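Local coordinates for beta-xylanase (Caldicellulosiruptor kristjanssonii, PDB 7NWN), which probably binds plant cell-wall carbohydrate through a calcium-containing family 9 carbohydrate-binding module that belongs to a multimodular xylanase-glucuronoyl esterase, at residues N68-L81 with L139-L152. Numbering follows the deposited sequence.
With CA (calcium ion), chain Q; CA (calcium ion), chain R.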
loop_
_atom_site.group_PDB
_atom_site.type_symbol
_atom_site.label_atom_id
_atom_site.label_comp_id
_atom_site.label_asym_id
_atom_site.label_seq_id
_atom_site.Cartn_x
_atom_site.Cartn_y
_atom_site.Cartn_z
ATOM N N ASN A 68 10.670 1.622 -12.164
ATOM C CA ASN A 68 10.448 2.997 -11.761
ATOM C C ASN A 68 9.591 3.149 -10.486
ATOM O O ASN A 68 9.427 4.275 -10.008
ATOM C CB ASN A 68 9.779 3.801 -12.882
ATOM C CG ASN A 68 10.568 3.717 -14.175
ATOM O OD1 ASN A 68 11.736 4.087 -14.181
ATOM N ND2 ASN A 68 9.942 3.245 -15.250
ATOM N N ALA A 69 8.972 2.068 -10.001
ATOM C CA ALA A 69 7.811 2.213 -9.121
ATOM C C ALA A 69 7.533 0.952 -8.333
ATOM O O ALA A 69 7.842 -0.169 -8.761
ATOM C CB ALA A 69 6.564 2.593 -9.894
ATOM N N LEU A 70 6.859 1.191 -7.201
ATOM C CA LEU A 70 6.168 0.152 -6.465
ATOM C C LEU A 70 4.658 0.315 -6.683
ATOM O O LEU A 70 4.166 1.438 -6.653
ATOM C CB LEU A 70 6.508 0.251 -4.970
ATOM C CG LEU A 70 5.883 -0.826 -4.069
ATOM C CD1 LEU A 70 6.464 -2.220 -4.301
ATOM C CD2 LEU A 70 6.012 -0.465 -2.611
ATOM N N TYR A 71 3.944 -0.828 -6.720
ATOM C CA TYR A 71 2.516 -0.895 -7.031
ATOM C C TYR A 71 1.800 -1.614 -5.900
ATOM O O TYR A 71 2.288 -2.647 -5.415
ATOM C CB TYR A 71 2.261 -1.660 -8.344
ATOM C CG TYR A 71 2.837 -0.916 -9.532
ATOM C CD1 TYR A 71 2.127 0.102 -10.155
ATOM C CD2 TYR A 71 4.119 -1.203 -9.989
ATOM C CE1 TYR A 71 2.666 0.817 -11.215
ATOM C CE2 TYR A 71 4.687 -0.492 -11.039
ATOM C CZ TYR A 71 3.933 0.474 -11.687
ATOM O OH TYR A 71 4.500 1.177 -12.701
ATOM N N VAL A 72 0.636 -1.066 -5.511
ATOM C CA VAL A 72 -0.191 -1.700 -4.491
ATOM C C VAL A 72 -1.600 -1.875 -5.058
ATOM O O VAL A 72 -2.147 -0.908 -5.560
ATOM C CB VAL A 72 -0.247 -0.868 -3.188
ATOM C CG1 VAL A 72 -0.997 -1.626 -2.079
ATOM C CG2 VAL A 72 1.166 -0.461 -2.707
ATOM N N LEU A 73 -2.170 -3.074 -4.896
ATOM C CA LEU A 73 -3.588 -3.275 -5.175
ATOM C C LEU A 73 -4.215 -3.717 -3.852
ATOM O O LEU A 73 -3.817 -4.764 -3.349
ATOM C CB LEU A 73 -3.742 -4.395 -6.217
ATOM C CG LEU A 73 -5.193 -4.818 -6.488
ATOM C CD1 LEU A 73 -5.805 -3.774 -7.371
ATOM C CD2 LEU A 73 -5.198 -6.153 -7.231
ATOM N N ALA A 74 -5.109 -2.900 -3.285
ATOM C CA ALA A 74 -5.753 -3.278 -2.046
ATOM C C ALA A 74 -7.251 -3.423 -2.299
ATOM O O ALA A 74 -7.859 -2.602 -2.999
ATOM C CB ALA A 74 -5.453 -2.248 -0.968
ATOM N N GLU A 75 -7.841 -4.471 -1.701
ATOM C CA GLU A 75 -9.300 -4.529 -1.617
ATOM C C GLU A 75 -9.742 -4.610 -0.156
ATOM O O GLU A 75 -9.177 -5.393 0.643
ATOM C CB GLU A 75 -9.818 -5.769 -2.355
ATOM C CG GLU A 75 -9.696 -5.587 -3.836
ATOM C CD GLU A 75 -10.256 -6.697 -4.710
ATOM O OE1 GLU A 75 -10.979 -7.556 -4.201
ATOM O OE2 GLU A 75 -9.975 -6.664 -5.909
ATOM N N VAL A 76 -10.765 -3.802 0.151
ATOM C CA VAL A 76 -11.278 -3.735 1.501
ATOM C C VAL A 76 -12.749 -4.176 1.465
ATOM O O VAL A 76 -13.539 -3.564 0.750
ATOM C CB VAL A 76 -11.146 -2.292 2.052
ATOM C CG1 VAL A 76 -11.709 -2.188 3.481
ATOM C CG2 VAL A 76 -9.693 -1.782 2.009
ATOM N N TYR A 77 -13.094 -5.167 2.286
ATOM C CA TYR A 77 -14.475 -5.492 2.604
ATOM C C TYR A 77 -14.900 -4.633 3.797
ATOM O O TYR A 77 -14.340 -4.746 4.887
ATOM C CB TYR A 77 -14.577 -6.991 2.904
ATOM C CG TYR A 77 -15.950 -7.404 3.373
ATOM C CD1 TYR A 77 -16.949 -7.740 2.464
ATOM C CD2 TYR A 77 -16.254 -7.432 4.737
ATOM C CE1 TYR A 77 -18.224 -8.095 2.891
ATOM C CE2 TYR A 77 -17.524 -7.762 5.181
ATOM C CZ TYR A 77 -18.506 -8.096 4.252
ATOM O OH TYR A 77 -19.759 -8.414 4.686
ATOM N N ASP A 78 -15.890 -3.764 3.558
ATOM C CA ASP A 78 -16.327 -2.767 4.497
ATOM C C ASP A 78 -17.734 -2.347 4.087
ATOM O O ASP A 78 -17.906 -1.563 3.162
ATOM C CB ASP A 78 -15.371 -1.583 4.536
ATOM C CG ASP A 78 -15.672 -0.537 5.617
ATOM O OD1 ASP A 78 -16.670 -0.664 6.381
ATOM O OD2 ASP A 78 -14.878 0.394 5.695
ATOM N N PRO A 79 -18.775 -2.874 4.769
ATOM C CA PRO A 79 -20.176 -2.552 4.432
ATOM C C PRO A 79 -20.671 -1.118 4.695
ATOM O O PRO A 79 -21.701 -0.709 4.152
ATOM C CB PRO A 79 -20.971 -3.628 5.196
ATOM C CG PRO A 79 -20.067 -3.976 6.385
ATOM C CD PRO A 79 -18.639 -3.847 5.864
ATOM N N VAL A 80 -19.910 -0.305 5.445
ATOM C CA VAL A 80 -20.287 1.094 5.628
ATOM C C VAL A 80 -19.089 1.985 5.306
ATOM O O VAL A 80 -18.129 1.983 6.035
ATOM C CB VAL A 80 -20.786 1.363 7.069
ATOM C CG1 VAL A 80 -21.193 2.821 7.255
ATOM C CG2 VAL A 80 -21.912 0.412 7.496
ATOM N N LEU A 81 -19.164 2.808 4.263
ATOM C CA LEU A 81 -18.070 3.710 3.942
ATOM C C LEU A 81 -18.408 5.106 4.432
ATOM O O LEU A 81 -19.466 5.647 4.130
ATOM C CB LEU A 81 -17.797 3.721 2.436
ATOM C CG LEU A 81 -17.480 2.335 1.860
ATOM C CD1 LEU A 81 -17.182 2.440 0.366
ATOM C CD2 LEU A 81 -16.318 1.689 2.633
ATOM N N LEU A 139 -15.507 1.734 -6.231
ATOM C CA LEU A 139 -16.538 1.218 -5.332
ATOM C C LEU A 139 -16.975 -0.178 -5.763
ATOM O O LEU A 139 -17.304 -0.399 -6.918
ATOM C CB LEU A 139 -17.737 2.181 -5.357
ATOM C CG LEU A 139 -17.484 3.568 -4.772
ATOM C CD1 LEU A 139 -18.819 4.275 -4.521
ATOM C CD2 LEU A 139 -16.710 3.460 -3.458
ATOM N N LEU A 140 -16.962 -1.113 -4.809
ATOM C CA LEU A 140 -17.396 -2.477 -5.040
ATOM C C LEU A 140 -18.629 -2.722 -4.160
ATOM O O LEU A 140 -18.812 -2.048 -3.153
ATOM C CB LEU A 140 -16.286 -3.479 -4.648
ATOM C CG LEU A 140 -14.926 -3.300 -5.349
ATOM C CD1 LEU A 140 -13.967 -4.407 -4.881
ATOM C CD2 LEU A 140 -15.107 -3.417 -6.870
ATOM N N PRO A 141 -19.478 -3.726 -4.492
ATOM C CA PRO A 141 -20.529 -4.165 -3.558
ATOM C C PRO A 141 -19.818 -4.521 -2.238
ATOM O O PRO A 141 -18.861 -5.291 -2.193
ATOM C CB PRO A 141 -21.098 -5.413 -4.271
ATOM C CG PRO A 141 -20.829 -5.143 -5.748
ATOM C CD PRO A 141 -19.425 -4.524 -5.725
ATOM N N ASP A 142 -20.232 -3.922 -1.129
ATOM C CA ASP A 142 -19.561 -4.233 0.142
ATOM C C ASP A 142 -18.096 -3.793 0.281
ATOM O O ASP A 142 -17.396 -4.308 1.147
ATOM C CB ASP A 142 -19.686 -5.713 0.497
ATOM C CG ASP A 142 -21.149 -6.164 0.494
ATOM O OD1 ASP A 142 -22.018 -5.470 1.133
ATOM O OD2 ASP A 142 -21.425 -7.163 -0.197
ATOM N N GLY A 143 -17.607 -2.831 -0.512
ATOM C CA GLY A 143 -16.261 -2.391 -0.188
ATOM C C GLY A 143 -15.686 -1.482 -1.264
ATOM O O GLY A 143 -16.432 -0.764 -1.955
ATOM N N TYR A 144 -14.356 -1.562 -1.416
ATOM C CA TYR A 144 -13.734 -0.662 -2.371
ATOM C C TYR A 144 -12.383 -1.267 -2.697
ATOM O O TYR A 144 -11.916 -2.157 -1.981
ATOM C CB TYR A 144 -13.626 0.782 -1.837
ATOM C CG TYR A 144 -12.784 0.991 -0.591
ATOM C CD1 TYR A 144 -13.326 0.821 0.691
ATOM C CD2 TYR A 144 -11.457 1.448 -0.672
ATOM C CE1 TYR A 144 -12.589 1.042 1.853
ATOM C CE2 TYR A 144 -10.718 1.705 0.488
ATOM C CZ TYR A 144 -11.274 1.482 1.747
ATOM O OH TYR A 144 -10.538 1.717 2.878
ATOM N N ARG A 145 -11.785 -0.771 -3.788
ATOM C CA ARG A 145 -10.473 -1.214 -4.205
ATOM C C ARG A 145 -9.623 0.053 -4.358
ATOM O O ARG A 145 -10.165 1.074 -4.794
ATOM C CB ARG A 145 -10.623 -1.895 -5.570
ATOM C CG ARG A 145 -9.296 -2.340 -6.165
ATOM C CD ARG A 145 -9.484 -3.039 -7.515
ATOM N NE ARG A 145 -10.258 -4.268 -7.370
ATOM C CZ ARG A 145 -11.316 -4.562 -8.108
ATOM N NH1 ARG A 145 -11.683 -3.732 -9.086
ATOM N NH2 ARG A 145 -11.979 -5.693 -7.843
ATOM N N VAL A 146 -8.315 -0.054 -4.031
ATOM C CA VAL A 146 -7.336 1.003 -4.237
ATOM C C VAL A 146 -6.275 0.386 -5.135
ATOM O O VAL A 146 -5.898 -0.754 -4.899
ATOM C CB VAL A 146 -6.705 1.462 -2.911
ATOM C CG1 VAL A 146 -5.551 2.438 -3.165
ATOM C CG2 VAL A 146 -7.805 2.092 -2.012
ATOM N N GLU A 147 -5.904 1.108 -6.195
ATOM C CA GLU A 147 -4.751 0.714 -6.988
ATOM C C GLU A 147 -3.794 1.906 -7.013
ATOM O O GLU A 147 -4.211 2.975 -7.406
ATOM C CB GLU A 147 -5.218 0.368 -8.395
ATOM C CG GLU A 147 -4.118 -0.353 -9.215
ATOM C CD GLU A 147 -4.648 -0.954 -10.510
ATOM O OE1 GLU A 147 -5.630 -0.400 -11.072
ATOM O OE2 GLU A 147 -4.116 -2.007 -10.937
ATOM N N ALA A 148 -2.546 1.693 -6.575
ATOM C CA ALA A 148 -1.630 2.788 -6.241
ATOM C C ALA A 148 -0.261 2.534 -6.883
ATOM O O ALA A 148 0.220 1.389 -6.939
ATOM C CB ALA A 148 -1.499 2.914 -4.732
ATOM N N ARG A 149 0.365 3.636 -7.298
ATOM C CA ARG A 149 1.735 3.599 -7.784
ATOM C C ARG A 149 2.544 4.606 -6.960
ATOM O O ARG A 149 2.095 5.748 -6.799
ATOM C CB ARG A 149 1.748 3.990 -9.263
ATOM C CG ARG A 149 3.140 3.960 -9.900
ATOM C CD ARG A 149 3.140 4.480 -11.356
ATOM N NE ARG A 149 4.404 4.214 -12.080
ATOM C CZ ARG A 149 5.341 5.157 -12.195
ATOM N NH1 ARG A 149 5.149 6.366 -11.657
ATOM N NH2 ARG A 149 6.422 4.910 -12.908
ATOM N N ILE A 150 3.711 4.160 -6.456
ATOM C CA ILE A 150 4.682 5.047 -5.826
ATOM C C ILE A 150 5.992 5.041 -6.644
ATOM O O ILE A 150 6.620 4.011 -6.766
ATOM C CB ILE A 150 4.919 4.593 -4.381
ATOM C CG1 ILE A 150 3.666 4.751 -3.519
ATOM C CG2 ILE A 150 6.114 5.357 -3.821
ATOM C CD1 ILE A 150 3.697 3.906 -2.265
ATOM N N ALA A 151 6.321 6.174 -7.251
ATOM C CA ALA A 151 7.544 6.359 -8.027
ATOM C C ALA A 151 8.739 6.251 -7.055
ATOM O O ALA A 151 8.715 6.850 -5.979
ATOM C CB ALA A 151 7.443 7.736 -8.650
ATOM N N LEU A 152 9.707 5.381 -7.372
ATOM C CA LEU A 152 10.886 5.120 -6.557
ATOM C C LEU A 152 12.022 6.041 -7.005
ATOM O O LEU A 152 12.120 6.376 -8.191
ATOM C CB LEU A 152 11.262 3.654 -6.766
ATOM C CG LEU A 152 10.228 2.694 -6.181
ATOM C CD1 LEU A 152 10.500 1.248 -6.623
ATOM C CD2 LEU A 152 10.219 2.828 -4.651
HETATM CA CA CA Q . -16.252 1.737 7.255
HETATM CA CA CA R . -5.329 -1.916 -13.052
HETATM O O HOH W 1 6.802 2.549 -14.507
HETATM O O HOH W 2 10.610 6.620 -10.621
HETATM O O HOH W 3 -17.633 0.309 8.918
HETATM O O HOH W 4 -6.109 -2.599 -15.271
#
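Arg145 meets Glu75 along its NE edge, spending two donors on a single oxygen: NE reaches Glu75 OE2 at 2.8 Å and NH2 reaches the same OE2 at 2.9 Å. Both come from one face of the carboxylate, above its plane, while OE2 lies close to the guanidinium plane; the bend at chi3 (-63°) turns the head toward Glu75. NH1 has a hydrogen-bond partner outside the two strands. Further along the same face, Arg149 runs extended beside Tyr71 and gives its NE to Tyr71 OH (3.1 Å), which also bonds Asp66. Arg149 NH2 is met by a water at 2.9 Å, and Ala69 CB sits over one guanidinium face.

Beneath these pairs, strands 69-77 and 143-151 form the central antiparallel pair of a four-stranded sheet in the beta-sandwich of this family 9 module, flanked by 58-66 and 133-140. Leu70, Val72, Ala74 and Val76 form hydrogen-bonded pairs with Ile150, Ala148, Val146 and Tyr144, respectively, two backbone bonds each. Beyond the last pair, Asp78 N bonds Asp142 O (2.9 Å) in the type II turn; at the other end Asn68 O accepts Leu152 N and a water that also bonds Leu152 O.

Two buried carboxylates bind calcium and take further hydrogen bonds. Glu147 holds one ion with both oxygens, alongside Asp33 and Asp37, and its OE1 also takes Gly34 N. Asp78 chelates another with both oxygens, joined by Val80 O, Asp92 and Ala171. On the opposite face, Leu70, Val72 and Ile150 pack on strand 93-99 of the other sheet, and Val76 CB lies 3.9 Å from the centroid of the Tyr144 ring, a CH-pi contact.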